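Local structure of GDSL-esterase (Pseudoalteromonas sp., 3HP4) at residues V25-Q29 with V40-A44; M88-T93 with S128-I132; T106-Y112 with A138-F144. The protein hydrolyses esters as a psychrotrophic esterase of the GDSL family, and may act as a lysophospholipase. One frame throughout, in Å; residues are numbered along the deposited sequence.

Contact 1: residues V25-Q29 with V40-A44; sequences VKLLQ and VLINA
Val25 meets Leu41 and Asn43 through its two methyl groups. CG1 reaches Leu41 CD1 at 3.9 Å. CG2 lies against the amide of Asn43, 3.7 Å from ND2. This is a van der Waals touch. The polar atoms of Asn43 bond elsewhere: OD1 with Ser45 OG and ND2 with Ser13 O. The carbonyl oxygen of Val25 accepts the helical bond from Gln29 N.

Leu28 comes at Leu41 at about a right angle. Its CD2 is 3.8 Å from Leu41 CD1, so this one methyl sits against both Val25 and Leu28.

Gln29 carries the polar part. Its chain bends at chi2 (63°) and swings the amide to the strand. OE1 accepts from Leu41 N at 2.9 Å, and the bond is nearly straight at 173°. The donor lies in the carbonyl plane. A water donates to Gln29 OE1 at 2.7 Å and to Leu41 O at 2.6 Å. The side chain thus meets the Leu41 backbone directly through N and by way of water through O. Gln29 NE2 is held by Ile39 O and Asp33 OD1, which fixes the rotation of the amide.

Strand 39-43 is an outermost strand of the parallel sheet. Val40 and Ile42 bond through the backbone with strand 3-9, while Gln29 serves Leu41 N. Helix 24-34 links those two strands in a beta-alpha-beta unit. The axes of residues 25-29 and 40-43 are nearly antiparallel, at 165°. Leu28 also packs on Tyr175 and Ile178 of helix 166-183, and Ile42 packs on Tyr65 of helix 51-65.

Contact 2: residues M88-T93 with S128-I132; sequences MQTNLT and SFTQI
Met88 and Phe129 form a Met-aromatic contact between helices 85-101 and 119-136, neighbours on one side of the central sheet of this alpha/beta fold. The two side chains cross at about a right angle. The Met88 chain runs extended and then bends at chi3 (75°), which turns CE to Phe129 CZ at 3.9 Å. SD stands obliquely to the ring, 5.4 Å from its centroid. Leu92 CD1 also comes in obliquely, 3.6 Å from Phe129 CE1.

Ile132 lies farther along the interface. The side chains of Leu92 and Ile132 cross at about a right angle, with Ile132 CD1 3.7 Å from Leu92 CB. Gln89 and Ile132 slide past each other in opposite directions, with Gln89 CG beside Ile132 CG1. The amides of Gln89 and Gln131 are turned 70° apart and touch without a hydrogen bond.

Phe129 and Ile132 both pack on Leu108 of strand 105-109, and Phe125 meets the Phe129 ring edge-to-face.

Thr93 OG1 touches Ile132 CG1 at 3.7 Å. The same hydroxyl donates to Gln89 O at 2.7 Å. That oxygen also accepts from Thr93 N, and the two donors approach from opposite faces of its carbonyl plane.

Contact 3: residues T106-Y112 with A138-F144; sequences TALMEIY and AHLMNFF
A chi1 of -170° turns Phe143 away from its own backbone N and lays the ring against Ile111. Met109 starts the same way but bends at chi3 (-72°), bringing its sulfur and CE to Phe144.

Ile111 CA stands over the face of Phe143, 4.1 Å from the ring centroid and 8° off the normal, as a CH-pi contact. Ile111 CD1 adds a touch to Phe143 CE1 at 3.8 Å. Met109 SD meets the same ring at its edge, in its plane, 5.3 Å from the centroid. The sulfur also lies obliquely to the Phe144 ring, 4.4 Å from that centroid. Both are Met-aromatic contacts. Tyr112 and Phe143 slide past each other, CD2 beside CD2.

Before the rings, along the chain, the two segments pair as parallel strands, the two strands of a beta-alpha-beta unit connected by helix 119-136. His139 N donates to Thr106 O at 3.0 Å, and Leu108 N to His139 O at 2.8 Å. Then Met141 N donates to Leu108 O at 3.0 Å, and Glu110 N to Met141 O at 3.0 Å. Past this point Phe143 N donates to a water that also bonds to Asn142 OD1.

Ala107 and Met109 face helix 166-183, while Leu108 faces helix 119-136. Trp181 stacks on His139, and Trp24 meets Phe144 edge-to-face.

Replacing Phe143 with an alanine would probably open a gap beside Ile111 and Tyr112 and leave the Met109 sulfur with one aromatic partner fewer.

The chemistry divides between backbone and side chains. Backbone hydrogen bonds set the strand register. Beyond the strands the side-chain contact is mostly sulfur, aromatic and aliphatic, with the carbonyl oxygens of Glu110 and Tyr112 also near the Phe143 ring.

Overall arrangement
From the N terminus, contact 1 comes first. It closes the short connection from helix 24-34 to strand 39-43, at one edge of the sheet. It is complete before the others begin. Contacts 2 and 3 cross, since their segments alternate along the chain: helix 85-101, strand 105-109, helix 119-136, strand 139-141. Contact 2 closes a helix-to-helix loop over the strand, and contact 3 closes the strand-to-strand loop at the other sheet edge. These two touch where Phe129 and Ile132 meet residues 108-111, with centres about 11 Å apart. Contact 1 lies about 17 Å from contact 3 and 24 Å from contact 2, centre to centre. Contacts 1 and 3 share the sheet.

Contact 1: residues V25-Q29 with V40-A44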
loop_
_atom_site.group_PDB
_atom_site.type_symbol
_atom_site.label_atom_id
_atom_site.label_comp_id
_atom_site.label_asym_id
_atom_site.label_seq_id
_atom_site.Cartn_x
_atom_site.Cartn_y
_atom_site.Cartn_z
ATOM N N VAL A 25 5.054 -8.125 -5.167
ATOM C CA VAL A 25 4.010 -7.914 -6.173
ATOM C C VAL A 25 4.203 -8.918 -7.313
ATOM O O VAL A 25 3.264 -9.581 -7.722
ATOM C CB VAL A 25 3.964 -6.448 -6.647
ATOM C CG1 VAL A 25 3.020 -6.333 -7.854
ATOM C CG2 VAL A 25 3.568 -5.497 -5.539
ATOM N N LYS A 26 5.428 -9.065 -7.797
ATOM C CA LYS A 26 5.674 -10.008 -8.872
ATOM C C LYS A 26 5.480 -11.445 -8.365
ATOM O O LYS A 26 4.904 -12.259 -9.063
ATOM C CB LYS A 26 7.053 -9.781 -9.528
ATOM C CG LYS A 26 7.392 -10.756 -10.668
ATOM C CD LYS A 26 7.749 -12.120 -10.092
ATOM C CE LYS A 26 8.709 -12.900 -10.951
ATOM N NZ LYS A 26 9.340 -13.962 -10.134
ATOM N N LEU A 27 5.899 -11.743 -7.131
ATOM C CA LEU A 27 5.666 -13.106 -6.621
ATOM C C LEU A 27 4.167 -13.387 -6.492
ATOM O O LEU A 27 3.703 -14.524 -6.707
ATOM C CB LEU A 27 6.328 -13.277 -5.261
ATOM C CG LEU A 27 7.844 -13.140 -5.209
ATOM C CD1 LEU A 27 8.329 -13.375 -3.779
ATOM C CD2 LEU A 27 8.568 -14.118 -6.140
ATOM N N LEU A 28 3.389 -12.375 -6.118
ATOM C CA LEU A 28 1.958 -12.554 -6.025
ATOM C C LEU A 28 1.333 -12.770 -7.409
ATOM O O LEU A 28 0.472 -13.646 -7.591
ATOM C CB LEU A 28 1.316 -11.367 -5.308
ATOM C CG LEU A 28 -0.222 -11.486 -5.094
ATOM C CD1 LEU A 28 -0.639 -12.822 -4.445
ATOM C CD2 LEU A 28 -0.714 -10.341 -4.254
ATOM N N GLN A 29 1.788 -12.032 -8.430
ATOM C CA GLN A 29 1.280 -12.312 -9.762
ATOM C C GLN A 29 1.652 -13.742 -10.179
ATOM O O GLN A 29 0.872 -14.400 -10.825
ATOM C CB GLN A 29 1.850 -11.334 -10.763
ATOM C CG GLN A 29 1.095 -11.442 -12.128
ATOM C CD GLN A 29 -0.360 -11.064 -12.016
ATOM O OE1 GLN A 29 -0.636 -9.950 -11.634
ATOM N NE2 GLN A 29 -1.280 -11.940 -12.269
ATOM N N VAL A 40 -5.053 -9.240 -12.013
ATOM C CA VAL A 40 -3.825 -8.674 -12.605
ATOM C C VAL A 40 -3.412 -7.501 -11.750
ATOM O O VAL A 40 -4.187 -6.577 -11.534
ATOM C CB VAL A 40 -4.088 -8.243 -14.039
ATOM C CG1 VAL A 40 -2.847 -7.531 -14.570
ATOM C CG2 VAL A 40 -4.436 -9.457 -14.889
ATOM N N LEU A 41 -2.180 -7.523 -11.289
ATOM C CA LEU A 41 -1.608 -6.406 -10.513
ATOM C C LEU A 41 -0.817 -5.481 -11.406
ATOM O O LEU A 41 -0.040 -5.943 -12.239
ATOM C CB LEU A 41 -0.686 -6.952 -9.424
ATOM C CG LEU A 41 -1.343 -8.016 -8.529
ATOM C CD1 LEU A 41 -0.296 -8.441 -7.477
ATOM C CD2 LEU A 41 -2.562 -7.505 -7.849
ATOM N N ILE A 42 -1.026 -4.183 -11.248
ATOM C CA ILE A 42 -0.208 -3.181 -11.966
ATOM C C ILE A 42 0.534 -2.432 -10.896
ATOM O O ILE A 42 -0.078 -1.726 -10.082
ATOM C CB ILE A 42 -1.080 -2.214 -12.797
ATOM C CG1 ILE A 42 -1.950 -2.971 -13.804
ATOM C CG2 ILE A 42 -0.172 -1.139 -13.452
ATOM C CD1 ILE A 42 -2.983 -2.015 -14.497
ATOM N N ASN A 43 1.833 -2.570 -10.838
ATOM C CA ASN A 43 2.604 -1.926 -9.784
ATOM C C ASN A 43 2.974 -0.493 -10.185
ATOM O O ASN A 43 3.674 -0.284 -11.157
ATOM C CB ASN A 43 3.867 -2.719 -9.482
ATOM C CG ASN A 43 4.405 -2.387 -8.100
ATOM O OD1 ASN A 43 3.886 -1.467 -7.440
ATOM N ND2 ASN A 43 5.399 -3.112 -7.646
ATOM N N ALA A 44 2.438 0.499 -9.493
ATOM C CA ALA A 44 2.776 1.882 -9.674
ATOM C C ALA A 44 3.472 2.420 -8.469
ATOM O O ALA A 44 3.399 3.615 -8.198
ATOM C CB ALA A 44 1.503 2.715 -10.045
HETATM O O HOH W 1 1.208 -8.227 -12.683
#

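Contact 2: residues M88-T93 with S128-I132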
loop_
_atom_site.group_PDB
_atom_site.type_symbol
_atom_site.label_atom_id
_atom_site.label_comp_id
_atom_site.label_asym_id
_atom_site.label_seq_id
_atom_site.Cartn_x
_atom_site.Cartn_y
_atom_site.Cartn_z
ATOM N N MET A 88 -1.771 14.888 5.345
ATOM C CA MET A 88 -1.734 13.528 4.779
ATOM C C MET A 88 -3.159 13.012 4.603
ATOM O O MET A 88 -3.452 12.401 3.556
ATOM C CB MET A 88 -0.959 12.613 5.731
ATOM C CG MET A 88 -0.851 11.198 5.161
ATOM S SD MET A 88 -0.140 9.999 6.313
ATOM C CE MET A 88 -1.495 9.741 7.435
ATOM N N GLN A 89 -4.036 13.223 5.569
ATOM C CA GLN A 89 -5.405 12.754 5.474
ATOM C C GLN A 89 -6.129 13.415 4.315
ATOM O O GLN A 89 -6.851 12.752 3.551
ATOM C CB GLN A 89 -6.075 13.009 6.823
ATOM C CG GLN A 89 -7.417 12.387 6.953
ATOM C CD GLN A 89 -7.908 12.349 8.375
ATOM O OE1 GLN A 89 -7.116 12.434 9.315
ATOM N NE2 GLN A 89 -9.206 12.238 8.525
ATOM N N THR A 90 -5.954 14.712 4.118
ATOM C CA THR A 90 -6.531 15.409 2.970
ATOM C C THR A 90 -6.035 14.786 1.678
ATOM O O THR A 90 -6.812 14.530 0.734
ATOM C CB THR A 90 -6.164 16.910 3.053
ATOM O OG1 THR A 90 -6.816 17.419 4.221
ATOM C CG2 THR A 90 -6.616 17.675 1.806
ATOM N N ASN A 91 -4.738 14.548 1.577
ATOM C CA ASN A 91 -4.163 13.992 0.382
ATOM C C ASN A 91 -4.673 12.590 0.106
ATOM O O ASN A 91 -5.061 12.293 -1.042
ATOM C CB ASN A 91 -2.621 13.909 0.449
ATOM C CG ASN A 91 -1.932 15.232 0.425
ATOM O OD1 ASN A 91 -2.497 16.249 0.025
ATOM N ND2 ASN A 91 -0.737 15.217 0.918
ATOM N N LEU A 92 -4.682 11.707 1.113
ATOM C CA LEU A 92 -5.156 10.350 0.919
ATOM C C LEU A 92 -6.640 10.320 0.608
ATOM O O LEU A 92 -7.077 9.499 -0.214
ATOM C CB LEU A 92 -4.839 9.510 2.155
ATOM C CG LEU A 92 -3.368 9.258 2.451
ATOM C CD1 LEU A 92 -3.256 8.582 3.822
ATOM C CD2 LEU A 92 -2.682 8.375 1.410
ATOM N N THR A 93 -7.439 11.186 1.212
ATOM C CA THR A 93 -8.868 11.226 0.899
ATOM C C THR A 93 -9.055 11.605 -0.546
ATOM O O THR A 93 -9.903 11.025 -1.238
ATOM C CB THR A 93 -9.541 12.229 1.821
ATOM O OG1 THR A 93 -9.373 11.780 3.160
ATOM C CG2 THR A 93 -11.029 12.318 1.538
ATOM N N SER A 128 -5.626 7.904 11.397
ATOM C CA SER A 128 -6.170 8.642 10.283
ATOM C C SER A 128 -6.641 7.695 9.165
ATOM O O SER A 128 -7.585 8.054 8.446
ATOM C CB SER A 128 -5.151 9.661 9.726
ATOM O OG SER A 128 -4.114 8.996 9.016
ATOM N N PHE A 129 -6.051 6.521 9.004
ATOM C CA PHE A 129 -6.493 5.615 7.939
ATOM C C PHE A 129 -7.914 5.120 8.230
ATOM O O PHE A 129 -8.731 5.049 7.295
ATOM C CB PHE A 129 -5.522 4.442 7.778
ATOM C CG PHE A 129 -4.129 4.877 7.379
ATOM C CD1 PHE A 129 -3.826 5.165 6.047
ATOM C CD2 PHE A 129 -3.181 5.159 8.330
ATOM C CE1 PHE A 129 -2.579 5.642 5.709
ATOM C CE2 PHE A 129 -1.946 5.683 7.972
ATOM C CZ PHE A 129 -1.659 5.934 6.665
ATOM N N THR A 130 -8.224 4.847 9.492
ATOM C CA THR A 130 -9.597 4.440 9.854
ATOM C C THR A 130 -10.545 5.612 9.545
ATOM O O THR A 130 -11.645 5.407 9.008
ATOM C CB THR A 130 -9.674 4.127 11.283
ATOM O OG1 THR A 130 -8.756 3.024 11.514
ATOM C CG2 THR A 130 -11.061 3.679 11.700
ATOM N N GLN A 131 -10.182 6.830 9.883
ATOM C CA GLN A 131 -11.048 7.982 9.598
ATOM C C GLN A 131 -11.284 8.193 8.114
ATOM O O GLN A 131 -12.423 8.458 7.695
ATOM C CB GLN A 131 -10.415 9.236 10.224
ATOM C CG GLN A 131 -10.379 9.159 11.764
ATOM C CD GLN A 131 -9.414 10.100 12.343
ATOM O OE1 GLN A 131 -9.380 11.254 11.918
ATOM N NE2 GLN A 131 -8.683 9.653 13.352
ATOM N N ILE A 132 -10.263 7.971 7.271
ATOM C CA ILE A 132 -10.457 8.108 5.818
ATOM C C ILE A 132 -11.384 7.035 5.370
ATOM O O ILE A 132 -12.286 7.308 4.517
ATOM C CB ILE A 132 -9.109 7.967 5.122
ATOM C CG1 ILE A 132 -8.192 9.133 5.474
ATOM C CG2 ILE A 132 -9.274 7.869 3.602
ATOM C CD1 ILE A 132 -6.708 8.826 5.260
#

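Contact 3: residues T106-Y112 with A138-F144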
loop_
_atom_site.group_PDB
_atom_site.type_symbol
_atom_site.label_atom_id
_atom_site.label_comp_id
_atom_site.label_asym_id
_atom_site.label_seq_id
_atom_site.Cartn_x
_atom_site.Cartn_y
_atom_site.Cartn_z
ATOM N N THR A 106 -11.794 0.937 -4.143
ATOM C CA THR A 106 -10.541 1.425 -3.573
ATOM C C THR A 106 -10.307 0.843 -2.206
ATOM O O THR A 106 -11.238 0.811 -1.357
ATOM C CB THR A 106 -10.582 2.958 -3.513
ATOM O OG1 THR A 106 -10.806 3.432 -4.861
ATOM C CG2 THR A 106 -9.268 3.535 -3.073
ATOM N N ALA A 107 -9.075 0.414 -1.947
ATOM C CA ALA A 107 -8.626 -0.044 -0.625
ATOM C C ALA A 107 -7.500 0.815 -0.187
ATOM O O ALA A 107 -6.713 1.348 -0.999
ATOM C CB ALA A 107 -8.182 -1.524 -0.707
ATOM N N LEU A 108 -7.384 0.962 1.131
ATOM C CA LEU A 108 -6.365 1.745 1.791
ATOM C C LEU A 108 -5.701 0.885 2.843
ATOM O O LEU A 108 -6.392 0.409 3.747
ATOM C CB LEU A 108 -7.122 2.924 2.476
ATOM C CG LEU A 108 -6.297 3.925 3.204
ATOM C CD1 LEU A 108 -5.287 4.682 2.290
ATOM C CD2 LEU A 108 -7.187 4.946 3.936
ATOM N N MET A 109 -4.396 0.713 2.770
ATOM C CA MET A 109 -3.694 -0.039 3.820
ATOM C C MET A 109 -3.422 0.832 5.031
ATOM O O MET A 109 -2.899 1.962 4.906
ATOM C CB MET A 109 -2.382 -0.579 3.264
ATOM C CG MET A 109 -1.713 -1.558 4.236
ATOM S SD MET A 109 -0.356 -2.451 3.494
ATOM C CE MET A 109 -1.308 -3.521 2.411
ATOM N N GLU A 110 -3.756 0.345 6.200
ATOM C CA GLU A 110 -3.376 0.923 7.509
ATOM C C GLU A 110 -1.840 0.960 7.563
ATOM O O GLU A 110 -1.222 -0.067 7.189
ATOM C CB GLU A 110 -3.995 0.059 8.644
ATOM C CG GLU A 110 -3.952 0.779 9.962
ATOM C CD GLU A 110 -4.760 0.075 10.942
ATOM O OE1 GLU A 110 -4.679 -1.228 10.935
ATOM O OE2 GLU A 110 -5.490 0.767 11.633
ATOM N N ILE A 111 -1.220 2.026 8.011
ATOM C CA ILE A 111 0.254 2.100 8.114
ATOM C C ILE A 111 0.575 2.389 9.572
ATOM O O ILE A 111 -0.177 3.132 10.246
ATOM C CB ILE A 111 0.808 3.181 7.213
ATOM C CG1 ILE A 111 0.333 3.095 5.774
ATOM C CG2 ILE A 111 2.359 3.182 7.253
ATOM C CD1 ILE A 111 0.758 1.780 4.979
ATOM N N TYR A 112 1.654 1.795 10.092
ATOM C CA TYR A 112 2.195 2.066 11.422
ATOM C C TYR A 112 3.613 2.556 11.263
ATOM O O TYR A 112 4.304 2.165 10.319
ATOM C CB TYR A 112 2.212 0.769 12.290
ATOM C CG TYR A 112 0.812 0.275 12.701
ATOM C CD1 TYR A 112 0.360 0.320 14.031
ATOM C CD2 TYR A 112 -0.035 -0.274 11.780
ATOM C CE1 TYR A 112 -0.942 -0.162 14.303
ATOM C CE2 TYR A 112 -1.302 -0.759 12.114
ATOM C CZ TYR A 112 -1.707 -0.672 13.339
ATOM O OH TYR A 112 -3.066 -1.157 13.558
ATOM N N ALA A 138 -13.641 3.526 1.605
ATOM C CA ALA A 138 -12.528 2.697 1.141
ATOM C C ALA A 138 -12.371 1.522 2.058
ATOM O O ALA A 138 -12.484 1.642 3.298
ATOM C CB ALA A 138 -11.246 3.492 1.146
ATOM N N HIS A 139 -11.975 0.401 1.552
ATOM C CA HIS A 139 -11.746 -0.853 2.271
ATOM C C HIS A 139 -10.416 -0.769 3.034
ATOM O O HIS A 139 -9.374 -0.595 2.348
ATOM C CB HIS A 139 -11.674 -2.002 1.213
ATOM C CG HIS A 139 -11.532 -3.325 1.859
ATOM N ND1 HIS A 139 -10.374 -4.065 1.913
ATOM C CD2 HIS A 139 -12.467 -4.028 2.523
ATOM C CE1 HIS A 139 -10.589 -5.153 2.655
ATOM N NE2 HIS A 139 -11.866 -5.171 2.999
ATOM N N LEU A 140 -10.365 -0.970 4.316
ATOM C CA LEU A 140 -9.084 -0.924 5.035
ATOM C C LEU A 140 -8.428 -2.307 5.056
ATOM O O LEU A 140 -9.052 -3.344 5.244
ATOM C CB LEU A 140 -9.262 -0.381 6.471
ATOM C CG LEU A 140 -7.994 0.041 7.186
ATOM C CD1 LEU A 140 -7.439 1.345 6.644
ATOM C CD2 LEU A 140 -8.238 0.185 8.719
ATOM N N MET A 141 -7.134 -2.301 4.794
ATOM C CA MET A 141 -6.313 -3.495 4.770
ATOM C C MET A 141 -5.329 -3.506 5.931
ATOM O O MET A 141 -4.731 -2.450 6.251
ATOM C CB MET A 141 -5.544 -3.481 3.468
ATOM C CG MET A 141 -6.384 -3.853 2.324
ATOM S SD MET A 141 -5.307 -4.597 1.005
ATOM C CE MET A 141 -6.673 -5.110 -0.068
ATOM N N ASN A 142 -5.070 -4.650 6.524
ATOM C CA ASN A 142 -4.044 -4.791 7.549
ATOM C C ASN A 142 -2.627 -4.463 7.001
ATOM O O ASN A 142 -2.336 -4.781 5.856
ATOM C CB ASN A 142 -4.040 -6.268 8.069
ATOM C CG ASN A 142 -3.304 -6.431 9.351
ATOM O OD1 ASN A 142 -3.512 -5.786 10.295
ATOM N ND2 ASN A 142 -2.368 -7.414 9.309
ATOM N N PHE A 143 -1.819 -3.839 7.839
ATOM C CA PHE A 143 -0.414 -3.489 7.402
ATOM C C PHE A 143 0.410 -4.772 7.339
ATOM O O PHE A 143 0.634 -5.423 8.360
ATOM C CB PHE A 143 0.150 -2.553 8.413
ATOM C CG PHE A 143 1.482 -1.895 8.030
ATOM C CD1 PHE A 143 1.764 -1.609 6.718
ATOM C CD2 PHE A 143 2.375 -1.517 9.013
ATOM C CE1 PHE A 143 2.969 -0.955 6.386
ATOM C CE2 PHE A 143 3.569 -0.846 8.647
ATOM C CZ PHE A 143 3.814 -0.595 7.339
ATOM N N PHE A 144 0.947 -5.089 6.169
ATOM C CA PHE A 144 1.703 -6.334 6.037
ATOM C C PHE A 144 3.017 -6.334 6.747
ATOM O O PHE A 144 3.590 -7.409 6.941
ATOM C CB PHE A 144 1.877 -6.740 4.546
ATOM C CG PHE A 144 2.601 -5.739 3.657
ATOM C CD1 PHE A 144 3.963 -5.490 3.808
ATOM C CD2 PHE A 144 1.904 -5.113 2.628
ATOM C CE1 PHE A 144 4.591 -4.592 2.926
ATOM C CE2 PHE A 144 2.559 -4.222 1.750
ATOM C CZ PHE A 144 3.906 -3.981 1.911
HETATM O O HOH W 2 -3.081 -3.088 10.317
#